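Local coordinates for Abbfa_003403 (Acinetobacter baumannii, PDB 4ZXH), which probably builds a peptide product as a four-domain nonribosomal peptide synthetase, with condensation, adenylation, carrier and thioesterase domains and a phosphopantetheine arm, at residues A18-S21 against E22-G25; E112-T115 against K116-F119; R395-E398 against G399-D402; L425-A428 against Q429-E432. All coordinates share one frame; numbering follows the deposited sequence. Where two conformers were deposited one is given.

Contact 1 of 4, residues A18-S21 against E22-G25; sequences AISS and EQLG. With PNS (4'-phosphopantetheine), chain B.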
loop_
_atom_site.group_PDB
_atom_site.type_symbol
_atom_site.label_atom_id
_atom_site.label_comp_id
_atom_site.label_asym_id
_atom_site.label_seq_id
_atom_site.Cartn_x
_atom_site.Cartn_y
_atom_site.Cartn_z
ATOM N N ALA A 18 10.384 9.205 -33.235
ATOM C CA ALA A 18 10.478 8.717 -31.875
ATOM C C ALA A 18 9.961 9.778 -30.911
ATOM O O ALA A 18 9.862 10.947 -31.277
ATOM C CB ALA A 18 11.900 8.356 -31.552
ATOM N N ILE A 19 9.616 9.379 -29.687
ATOM C CA ILE A 19 9.396 10.363 -28.630
ATOM C C ILE A 19 10.716 10.504 -27.890
ATOM O O ILE A 19 11.605 9.653 -28.019
ATOM C CB ILE A 19 8.270 9.974 -27.645
ATOM C CG1 ILE A 19 8.606 8.680 -26.913
ATOM C CG2 ILE A 19 6.961 9.767 -28.361
ATOM C CD1 ILE A 19 7.699 8.427 -25.708
ATOM N N SER A 20 10.853 11.591 -27.141
ATOM C CA SER A 20 12.040 11.834 -26.327
ATOM C C SER A 20 11.911 11.140 -24.988
ATOM O O SER A 20 10.804 10.792 -24.578
ATOM C CB SER A 20 12.225 13.320 -26.094
ATOM O OG SER A 20 11.157 13.797 -25.291
ATOM N N SER A 21 13.021 10.974 -24.282
ATOM C CA SER A 21 12.952 10.446 -22.916
ATOM C C SER A 21 12.199 11.372 -21.939
ATOM O O SER A 21 11.604 10.900 -20.956
ATOM C CB SER A 21 14.354 10.167 -22.394
ATOM O OG SER A 21 14.922 9.049 -23.067
ATOM N N GLU A 22 12.205 12.678 -22.215
ATOM C CA GLU A 22 11.457 13.631 -21.396
ATOM C C GLU A 22 9.952 13.463 -21.570
ATOM O O GLU A 22 9.169 13.906 -20.735
ATOM C CB GLU A 22 11.845 15.060 -21.742
ATOM C CG GLU A 22 13.287 15.420 -21.433
ATOM C CD GLU A 22 14.221 15.067 -22.570
ATOM O OE1 GLU A 22 13.906 14.114 -23.308
ATOM O OE2 GLU A 22 15.235 15.774 -22.758
ATOM N N GLN A 23 9.557 12.834 -22.671
ATOM C CA GLN A 23 8.152 12.600 -22.966
ATOM C C GLN A 23 7.663 11.246 -22.434
ATOM O O GLN A 23 6.494 11.080 -22.086
ATOM C CB GLN A 23 7.933 12.660 -24.475
ATOM C CG GLN A 23 7.694 14.049 -25.049
ATOM C CD GLN A 23 7.635 14.008 -26.559
ATOM O OE1 GLN A 23 8.523 13.466 -27.213
ATOM N NE2 GLN A 23 6.561 14.537 -27.121
ATOM N N LEU A 24 8.570 10.277 -22.396
ATOM C CA LEU A 24 8.238 8.912 -22.028
ATOM C C LEU A 24 7.538 8.820 -20.676
ATOM O O LEU A 24 6.513 8.149 -20.544
ATOM C CB LEU A 24 9.514 8.075 -22.027
ATOM C CG LEU A 24 9.527 6.712 -21.356
ATOM C CD1 LEU A 24 8.493 5.828 -21.981
ATOM C CD2 LEU A 24 10.928 6.119 -21.509
ATOM N N GLY A 25 8.077 9.503 -19.675
ATOM C CA GLY A 25 7.518 9.417 -18.339
ATOM C C GLY A 25 6.097 9.944 -18.241
ATOM O O GLY A 25 5.239 9.313 -17.633
HETATM O O23 PNS B . 8.329 2.668 -13.328
HETATM P P24 PNS B . 8.948 2.927 -14.676
HETATM O O25 PNS B . 10.257 2.261 -15.003
HETATM O O27 PNS B . 9.177 4.523 -14.731
HETATM C C28 PNS B . 8.093 5.418 -14.505
HETATM C C29 PNS B . 8.587 6.842 -14.685
HETATM C C30 PNS B . 9.152 6.909 -16.105
HETATM C C31 PNS B . 9.676 7.134 -13.651
HETATM C C32 PNS B . 7.422 7.819 -14.464
HETATM O O33 PNS B . 6.729 7.395 -13.278
HETATM C C34 PNS B . 7.926 9.245 -14.351
HETATM O O35 PNS B . 8.518 9.806 -15.272
HETATM N N36 PNS B . 7.703 9.902 -13.221
HETATM C C37 PNS B . 8.149 11.271 -13.016
HETATM C C38 PNS B . 6.911 12.123 -12.738
HETATM C C39 PNS B . 7.120 13.504 -13.278
HETATM O O40 PNS B . 7.722 13.681 -14.327
HETATM N N41 PNS B . 6.604 14.462 -12.521
HETATM C C42 PNS B . 6.623 15.886 -12.752
HETATM C C43 PNS B . 6.192 16.421 -11.402
HETATM S S44 PNS B . 7.680 16.880 -10.503
#

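Contact 2 of 4, residues E112-T115 against K116-F119; sequences EQDT and KQPF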
loop_
_atom_site.group_PDB
_atom_site.type_symbol
_atom_site.label_atom_id
_atom_site.label_comp_id
_atom_site.label_asym_id
_atom_site.label_seq_id
_atom_site.Cartn_x
_atom_site.Cartn_y
_atom_site.Cartn_z
ATOM N N GLU A 112 -12.658 24.555 -14.399
ATOM C CA GLU A 112 -11.742 23.580 -13.814
ATOM C C GLU A 112 -12.178 22.160 -14.194
ATOM O O GLU A 112 -11.367 21.392 -14.707
ATOM C CB GLU A 112 -11.639 23.759 -12.293
ATOM C CG GLU A 112 -10.724 24.950 -11.904
ATOM C CD GLU A 112 -10.976 25.517 -10.497
ATOM O OE1 GLU A 112 -11.876 25.003 -9.788
ATOM O OE2 GLU A 112 -10.274 26.487 -10.107
ATOM N N GLN A 113 -13.453 21.815 -14.003
ATOM C CA GLN A 113 -13.878 20.458 -14.336
ATOM C C GLN A 113 -13.778 20.183 -15.844
ATOM O O GLN A 113 -13.352 19.100 -16.227
ATOM C CB GLN A 113 -15.291 20.186 -13.817
ATOM C CG GLN A 113 -15.461 18.816 -13.131
ATOM C CD GLN A 113 -14.599 18.623 -11.863
ATOM O OE1 GLN A 113 -13.839 19.510 -11.442
ATOM N NE2 GLN A 113 -14.729 17.447 -11.250
ATOM N N ASP A 114 -14.104 21.152 -16.693
ATOM C CA ASP A 114 -13.988 20.949 -18.140
ATOM C C ASP A 114 -12.557 20.689 -18.611
ATOM O O ASP A 114 -12.317 19.786 -19.411
ATOM C CB ASP A 114 -14.547 22.150 -18.894
ATOM C CG ASP A 114 -16.052 22.109 -19.021
ATOM O OD1 ASP A 114 -16.667 21.223 -18.392
ATOM O OD2 ASP A 114 -16.608 22.955 -19.767
ATOM N N THR A 115 -11.609 21.482 -18.117
ATOM C CA THR A 115 -10.215 21.357 -18.533
ATOM C C THR A 115 -9.527 20.111 -17.970
ATOM O O THR A 115 -8.474 19.733 -18.454
ATOM C CB THR A 115 -9.380 22.605 -18.123
ATOM O OG1 THR A 115 -9.309 22.713 -16.696
ATOM C CG2 THR A 115 -9.980 23.891 -18.711
ATOM N N LYS A 116 -10.109 19.477 -16.954
ATOM C CA LYS A 116 -9.569 18.218 -16.419
ATOM C C LYS A 116 -10.025 16.962 -17.172
ATOM O O LYS A 116 -9.684 15.843 -16.779
ATOM C CB LYS A 116 -9.934 18.065 -14.937
ATOM C CG LYS A 116 -8.896 18.663 -14.037
ATOM C CD LYS A 116 -9.403 18.975 -12.641
ATOM C CE LYS A 116 -8.421 19.983 -12.016
ATOM N NZ LYS A 116 -8.787 20.370 -10.622
ATOM N N GLN A 117 -10.814 17.127 -18.227
ATOM C CA GLN A 117 -11.211 15.967 -19.014
ATOM C C GLN A 117 -9.920 15.431 -19.599
ATOM O O GLN A 117 -9.040 16.196 -19.994
ATOM C CB GLN A 117 -12.245 16.330 -20.080
ATOM C CG GLN A 117 -13.634 16.597 -19.495
ATOM C CD GLN A 117 -14.487 17.617 -20.288
ATOM O OE1 GLN A 117 -14.037 18.258 -21.245
ATOM N NE2 GLN A 117 -15.731 17.775 -19.854
ATOM N N PRO A 118 -9.761 14.115 -19.567
ATOM C CA PRO A 118 -8.454 13.519 -19.839
ATOM C C PRO A 118 -8.191 13.422 -21.322
ATOM O O PRO A 118 -9.154 13.418 -22.071
ATOM C CB PRO A 118 -8.573 12.115 -19.209
ATOM C CG PRO A 118 -10.005 11.790 -19.317
ATOM C CD PRO A 118 -10.751 13.116 -19.145
ATOM N N PHE A 119 -6.926 13.334 -21.724
ATOM C CA PHE A 119 -6.577 13.120 -23.123
ATOM C C PHE A 119 -6.252 11.651 -23.391
ATOM O O PHE A 119 -5.753 10.957 -22.521
ATOM C CB PHE A 119 -5.360 13.968 -23.520
ATOM C CG PHE A 119 -5.622 15.451 -23.580
ATOM C CD1 PHE A 119 -5.927 16.068 -24.792
ATOM C CD2 PHE A 119 -5.514 16.237 -22.441
ATOM C CE1 PHE A 119 -6.150 17.424 -24.856
ATOM C CE2 PHE A 119 -5.734 17.594 -22.497
ATOM C CZ PHE A 119 -6.055 18.193 -23.705
#

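Contact 3 of 4, residues R395-E398 against G399-D402; sequences RQQE and GQLD. With PNS (4'-phosphopantetheine), chain B.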
loop_
_atom_site.group_PDB
_atom_site.type_symbol
_atom_site.label_atom_id
_atom_site.label_comp_id
_atom_site.label_asym_id
_atom_site.label_seq_id
_atom_site.Cartn_x
_atom_site.Cartn_y
_atom_site.Cartn_z
ATOM N N ARG A 395 -7.510 26.365 -11.147
ATOM C CA ARG A 395 -6.769 25.232 -10.611
ATOM C C ARG A 395 -6.314 24.325 -11.773
ATOM O O ARG A 395 -7.105 23.989 -12.651
ATOM C CB ARG A 395 -7.617 24.447 -9.621
ATOM C CG ARG A 395 -7.829 25.130 -8.269
ATOM C CD ARG A 395 -8.915 24.404 -7.439
ATOM N NE ARG A 395 -8.640 22.978 -7.245
ATOM C CZ ARG A 395 -9.468 22.115 -6.659
ATOM N NH1 ARG A 395 -10.646 22.510 -6.198
ATOM N NH2 ARG A 395 -9.111 20.848 -6.531
ATOM N N GLN A 396 -5.039 23.959 -11.809
ATOM C CA GLN A 396 -4.555 23.116 -12.900
ATOM C C GLN A 396 -3.298 22.320 -12.516
ATOM O O GLN A 396 -2.617 22.633 -11.533
ATOM C CB GLN A 396 -4.300 23.969 -14.153
ATOM C CG GLN A 396 -3.327 25.102 -13.972
ATOM C CD GLN A 396 -1.949 24.709 -14.441
ATOM O OE1 GLN A 396 -1.761 24.318 -15.603
ATOM N NE2 GLN A 396 -0.976 24.759 -13.529
ATOM N N GLN A 397 -3.007 21.294 -13.312
ATOM C CA GLN A 397 -1.999 20.273 -12.990
ATOM C C GLN A 397 -2.014 19.857 -11.510
ATOM O O GLN A 397 -1.053 20.087 -10.767
ATOM C CB GLN A 397 -0.576 20.732 -13.344
ATOM C CG GLN A 397 -0.426 21.605 -14.589
ATOM C CD GLN A 397 0.937 21.541 -15.269
ATOM O OE1 GLN A 397 1.870 20.919 -14.790
ATOM N NE2 GLN A 397 1.077 22.322 -16.319
ATOM N N GLU A 398 -3.095 19.236 -11.074
ATOM C CA GLU A 398 -3.147 18.788 -9.692
ATOM C C GLU A 398 -2.990 17.277 -9.586
ATOM O O GLU A 398 -3.552 16.525 -10.387
ATOM C CB GLU A 398 -4.448 19.248 -9.035
ATOM C CG GLU A 398 -4.519 20.743 -8.925
ATOM C CD GLU A 398 -5.854 21.247 -8.422
ATOM O OE1 GLU A 398 -6.886 20.624 -8.753
ATOM O OE2 GLU A 398 -5.871 22.298 -7.731
ATOM N N GLY A 399 -2.199 16.845 -8.607
ATOM C CA GLY A 399 -2.060 15.436 -8.288
ATOM C C GLY A 399 -0.909 14.716 -8.966
ATOM O O GLY A 399 -0.962 13.499 -9.180
ATOM N N GLN A 400 0.135 15.451 -9.313
ATOM C CA GLN A 400 1.299 14.819 -9.902
ATOM C C GLN A 400 2.062 14.062 -8.846
ATOM O O GLN A 400 2.487 12.928 -9.074
ATOM C CB GLN A 400 2.209 15.853 -10.556
ATOM C CG GLN A 400 1.639 16.412 -11.832
ATOM C CD GLN A 400 2.454 17.563 -12.339
ATOM O OE1 GLN A 400 3.466 17.926 -11.729
ATOM N NE2 GLN A 400 2.033 18.146 -13.473
ATOM N N LEU A 401 2.216 14.700 -7.686
ATOM C CA LEU A 401 2.970 14.142 -6.572
ATOM C C LEU A 401 2.151 14.158 -5.296
ATOM O O LEU A 401 0.972 14.478 -5.327
ATOM C CB LEU A 401 4.265 14.913 -6.376
ATOM C CG LEU A 401 5.243 14.895 -7.553
ATOM C CD1 LEU A 401 6.437 15.788 -7.218
ATOM C CD2 LEU A 401 5.682 13.456 -7.874
ATOM N N ASP A 402 2.772 13.792 -4.178
ATOM C CA ASP A 402 2.098 13.831 -2.887
ATOM C C ASP A 402 1.932 15.275 -2.469
ATOM O O ASP A 402 0.871 15.684 -1.976
ATOM C CB ASP A 402 2.880 13.063 -1.821
ATOM C CG ASP A 402 2.714 11.563 -1.935
ATOM O OD1 ASP A 402 2.205 11.092 -2.973
ATOM O OD2 ASP A 402 3.090 10.848 -0.979
HETATM O O23 PNS B . 8.329 2.668 -13.328
HETATM P P24 PNS B . 8.948 2.927 -14.676
HETATM O O25 PNS B . 10.257 2.261 -15.003
HETATM O O27 PNS B . 9.177 4.523 -14.731
HETATM C C28 PNS B . 8.093 5.418 -14.505
HETATM C C29 PNS B . 8.587 6.842 -14.685
HETATM C C30 PNS B . 9.152 6.909 -16.105
HETATM C C31 PNS B . 9.676 7.134 -13.651
HETATM C C32 PNS B . 7.422 7.819 -14.464
HETATM O O33 PNS B . 6.729 7.395 -13.278
HETATM C C34 PNS B . 7.926 9.245 -14.351
HETATM O O35 PNS B . 8.518 9.806 -15.272
HETATM N N36 PNS B . 7.703 9.902 -13.221
HETATM C C37 PNS B . 8.149 11.271 -13.016
HETATM C C38 PNS B . 6.911 12.123 -12.738
HETATM C C39 PNS B . 7.120 13.504 -13.278
HETATM O O40 PNS B . 7.722 13.681 -14.327
HETATM N N41 PNS B . 6.604 14.462 -12.521
HETATM C C42 PNS B . 6.623 15.886 -12.752
HETATM C C43 PNS B . 6.192 16.421 -11.402
HETATM S S44 PNS B . 7.680 16.880 -10.503
#

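Contact 4 of 4, residues L425-A428 against Q429-E432; sequences LFSA and QSAE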
loop_
_atom_site.group_PDB
_atom_site.type_symbol
_atom_site.label_atom_id
_atom_site.label_comp_id
_atom_site.label_asym_id
_atom_site.label_seq_id
_atom_site.Cartn_x
_atom_site.Cartn_y
_atom_site.Cartn_z
ATOM N N LEU A 425 -4.451 11.917 0.553
ATOM C CA LEU A 425 -3.495 11.806 1.638
ATOM C C LEU A 425 -3.666 12.914 2.680
ATOM O O LEU A 425 -3.539 12.674 3.885
ATOM C CB LEU A 425 -2.079 11.834 1.080
ATOM C CG LEU A 425 -1.875 10.857 -0.074
ATOM C CD1 LEU A 425 -0.413 10.821 -0.478
ATOM C CD2 LEU A 425 -2.375 9.475 0.298
ATOM N N PHE A 426 -3.960 14.124 2.213
ATOM C CA PHE A 426 -4.015 15.281 3.095
ATOM C C PHE A 426 -5.358 16.003 3.085
ATOM O O PHE A 426 -6.053 16.067 2.062
ATOM C CB PHE A 426 -2.905 16.250 2.719
ATOM C CG PHE A 426 -1.538 15.662 2.844
ATOM C CD1 PHE A 426 -1.027 15.337 4.094
ATOM C CD2 PHE A 426 -0.770 15.412 1.723
ATOM C CE1 PHE A 426 0.245 14.776 4.228
ATOM C CE2 PHE A 426 0.504 14.860 1.840
ATOM C CZ PHE A 426 1.010 14.545 3.094
ATOM N N SER A 427 -5.721 16.542 4.240
ATOM C CA SER A 427 -6.929 17.346 4.364
ATOM C C SER A 427 -6.626 18.796 3.977
ATOM O O SER A 427 -5.460 19.190 3.893
ATOM C CB SER A 427 -7.468 17.272 5.791
ATOM O OG SER A 427 -6.597 17.948 6.694
ATOM N N ALA A 428 -7.668 19.593 3.748
ATOM C CA ALA A 428 -7.464 21.005 3.429
ATOM C C ALA A 428 -6.808 21.691 4.605
ATOM O O ALA A 428 -5.952 22.557 4.438
ATOM C CB ALA A 428 -8.781 21.685 3.092
ATOM N N GLN A 429 -7.202 21.265 5.802
ATOM C CA GLN A 429 -6.685 21.845 7.031
ATOM C C GLN A 429 -5.183 21.604 7.172
ATOM O O GLN A 429 -4.447 22.491 7.605
ATOM C CB GLN A 429 -7.439 21.280 8.227
ATOM C CG GLN A 429 -7.561 22.252 9.374
ATOM C CD GLN A 429 -8.720 21.913 10.303
ATOM O OE1 GLN A 429 -9.409 20.902 10.118
ATOM N NE2 GLN A 429 -8.955 22.774 11.295
ATOM N N SER A 430 -4.734 20.410 6.788
ATOM C CA SER A 430 -3.309 20.077 6.801
ATOM C C SER A 430 -2.516 20.875 5.779
ATOM O O SER A 430 -1.356 21.214 6.012
ATOM C CB SER A 430 -3.103 18.587 6.535
ATOM O OG SER A 430 -3.531 17.816 7.641
ATOM N N ALA A 431 -3.126 21.156 4.633
ATOM C CA ALA A 431 -2.442 21.955 3.630
ATOM C C ALA A 431 -2.219 23.342 4.196
ATOM O O ALA A 431 -1.110 23.879 4.118
ATOM C CB ALA A 431 -3.233 22.011 2.345
ATOM N N GLU A 432 -3.272 23.903 4.797
ATOM C CA GLU A 432 -3.187 25.229 5.396
ATOM C C GLU A 432 -2.063 25.250 6.419
ATOM O O GLU A 432 -1.222 26.152 6.412
ATOM C CB GLU A 432 -4.524 25.647 6.012
ATOM C CG GLU A 432 -4.496 27.012 6.698
ATOM C CD GLU A 432 -4.292 28.198 5.739
ATOM O OE1 GLU A 432 -4.682 28.110 4.552
ATOM O OE2 GLU A 432 -3.718 29.221 6.180
#

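Contact 1 of 4, residues A18-S21 against E22-G25
A capping box opens helix 21-32 of the condensation domain, with Ser20 at the N-cap and Gln23 closing the box. The backbone N of Ser20 donates to Gln23 OE1 over 3.0 Å, an almost straight bond of 174° that lies in the plane of the Gln23 amide. In return Gln23 N reaches Ser20 OG at 3.2 Å, a weak and bent bond. Ser20 OG sits between its own N and carbonyl carbon (chi1 66°), which turns the hydroxyl back over the first turn. Ser20 O is gripped twice, by Leu24 N at 3.2 Å and by Gln23 N at 3.1 Å. Before the cap, Ile19 crosses the Gln23 chain and lays its CD1 against Leu24 CB (4.1 Å), while Ile82 of strand 81-87 touches both hydrophobic residues. One turn on, Gly25 CA lies 3.2 Å from O35 of the phosphopantetheine, in its pocket. The other end of the Gln23 amide is held too, NE2 donating to Gln84 OE1 and Ala148 O. With both ends of the amide bonded, its rotation is fixed, and Gln23 links the start of the helix to strand 81-87.

Contact 2 of 4, residues E112-T115 against K116-F119
Lys116 and Gln117 fold back on the last turn of helix 104-115 in the condensation domain, where the chain leaves the helix for the loop leading to strand 127-135. The backbone bonds show the helix running out. Lys116 N is shared between Glu112 O at 3.2 Å and Gln113 O at 3.3 Å, both weak, and Gln117 N then bonds to Asp114 O at 3.3 Å, the straightest of the three. The lysine adds van der Waals contact: its extended chain runs past the Glu112 carbonyl, CB, CG and CD all lying close to Glu112 O. Thr115 packs on the sheet, touching Val42, Ala142 and Val144. Among the charged groups, the path of the lysine carries NZ to a salt bridge with Glu398, whereas Glu112 OE2 turns to the backbone N of Arg395, so the two side chains reach the same neighbouring loop. Glu112 OE1 and Lys116 NZ stay 5.6 Å apart, near enough for a probable weak attraction but not in contact. Among the polar side chains, Asp114 and Gln117 run side by side in the same direction, their carboxylate and amide planes 25° apart. Asp114 OD2 takes its hydrogen bond from the Tyr132 hydroxyl. Between the paired side chains, Asp114 OD1 lies 3.9 Å from Gln117 NE2.

Contact 3 of 4, residues R395-E398 against G399-D402
Gln397 and Gln400 meet through their amides in the loop between strands 387-391 and 403-411, which contributes Gln400 and Leu401 to the phosphopantetheine pocket of the condensation domain. The second segment starts at Gly399, which turns the chain with phi at 93°, following Glu398. That glutamate is held behind the turn by Arg395, whose NE meets OE2 at 2.9 Å on the syn lone pair and whose NH2 meets OE1 at 3.2 Å, a side-on, two-nitrogen salt bridge. Gln400 comes next. Its NE2 gives a weak bond of 3.1 Å to Gln397 OE1, the two amide planes 50° apart, and a further bond to Ala38 O. CG stands anti to the carbonyl carbon (chi1 -72°) and the chain is extended beyond it, which carries the amide across to Gln397 and sets OE1 3.1 Å from C43 of the phosphopantetheine. Leu401 follows, with CD1 3.7 Å from the thiol sulfur S44, so successive residues line the end of the arm. Asp402 then turns away to Arg221 and His213. The backbone of Asp402 pairs with Gln355 and Asn422, leading the loop into strand 403-411 between strands 356-360 and 414-422, while Glu398 OE2 reaches Ser231 on strand 229-235.

Contact 4 of 4, residues L425-A428 against Q429-E432
Ser427 lays its hydroxyl over the backbone N of Ser430 and beside that residue's side chain, CB of Ser430 lying 3.6 Å from Ser427 OG. The bond from Ser430 N to this oxygen is 3.1 Å long with an angle of 155° at the hydrogen. The hydroxyl is tucked between its own backbone N and carbonyl carbon (chi1 69°), and in that position it faces the N-H groups of the first turn. Ser430 OG, anti to its carbonyl carbon, comes to 3.2 Å from Ser427 OG and bonds to Asp218 OD2. The same carboxylate oxygen accepts from Ser427 N, so Asp218 joins both serines from outside the turn. Ser427 is thus the N-cap of helix 428-447, which follows strand 414-422 in the condensation domain. The regular helical bonds start directly behind it: Ala431 N to Ser427 O at 3.1 Å, and Glu432 N to Ala428 O at 3.0 Å. Ahead of the cap, Phe426 brings CB to 4.5 Å from Ser430 CB, and Leu425 CB lies over one face of its ring, near the rim. Phe426, Ala428 and Ala431 all touch Tyr421, which seats the beginning of the helix on the strand before it. Ala431 CB lies 3.5 Å from Ala428 O.

All four contacts are local and lie in series within the condensation domain; none nests in or crosses another. From the N terminus, contact 1 closes the turn from strand 13-18 into helix 21-32, and contact 2 the exit from helix 104-115. Contact 3 shapes the loop joining strand 387-391 of one sheet to strand 403-411 of another, and contact 4 starts helix 428-447. Contacts 2 and 3 are joined by the Lys116–Glu398 salt bridge. Contacts 3 and 4 pack where Asp402 CG lies 3.5 Å from Leu425 CD1. Contact 1 touches none of the others, but shares the phosphopantetheine with contact 3, their centres about 20 Å apart.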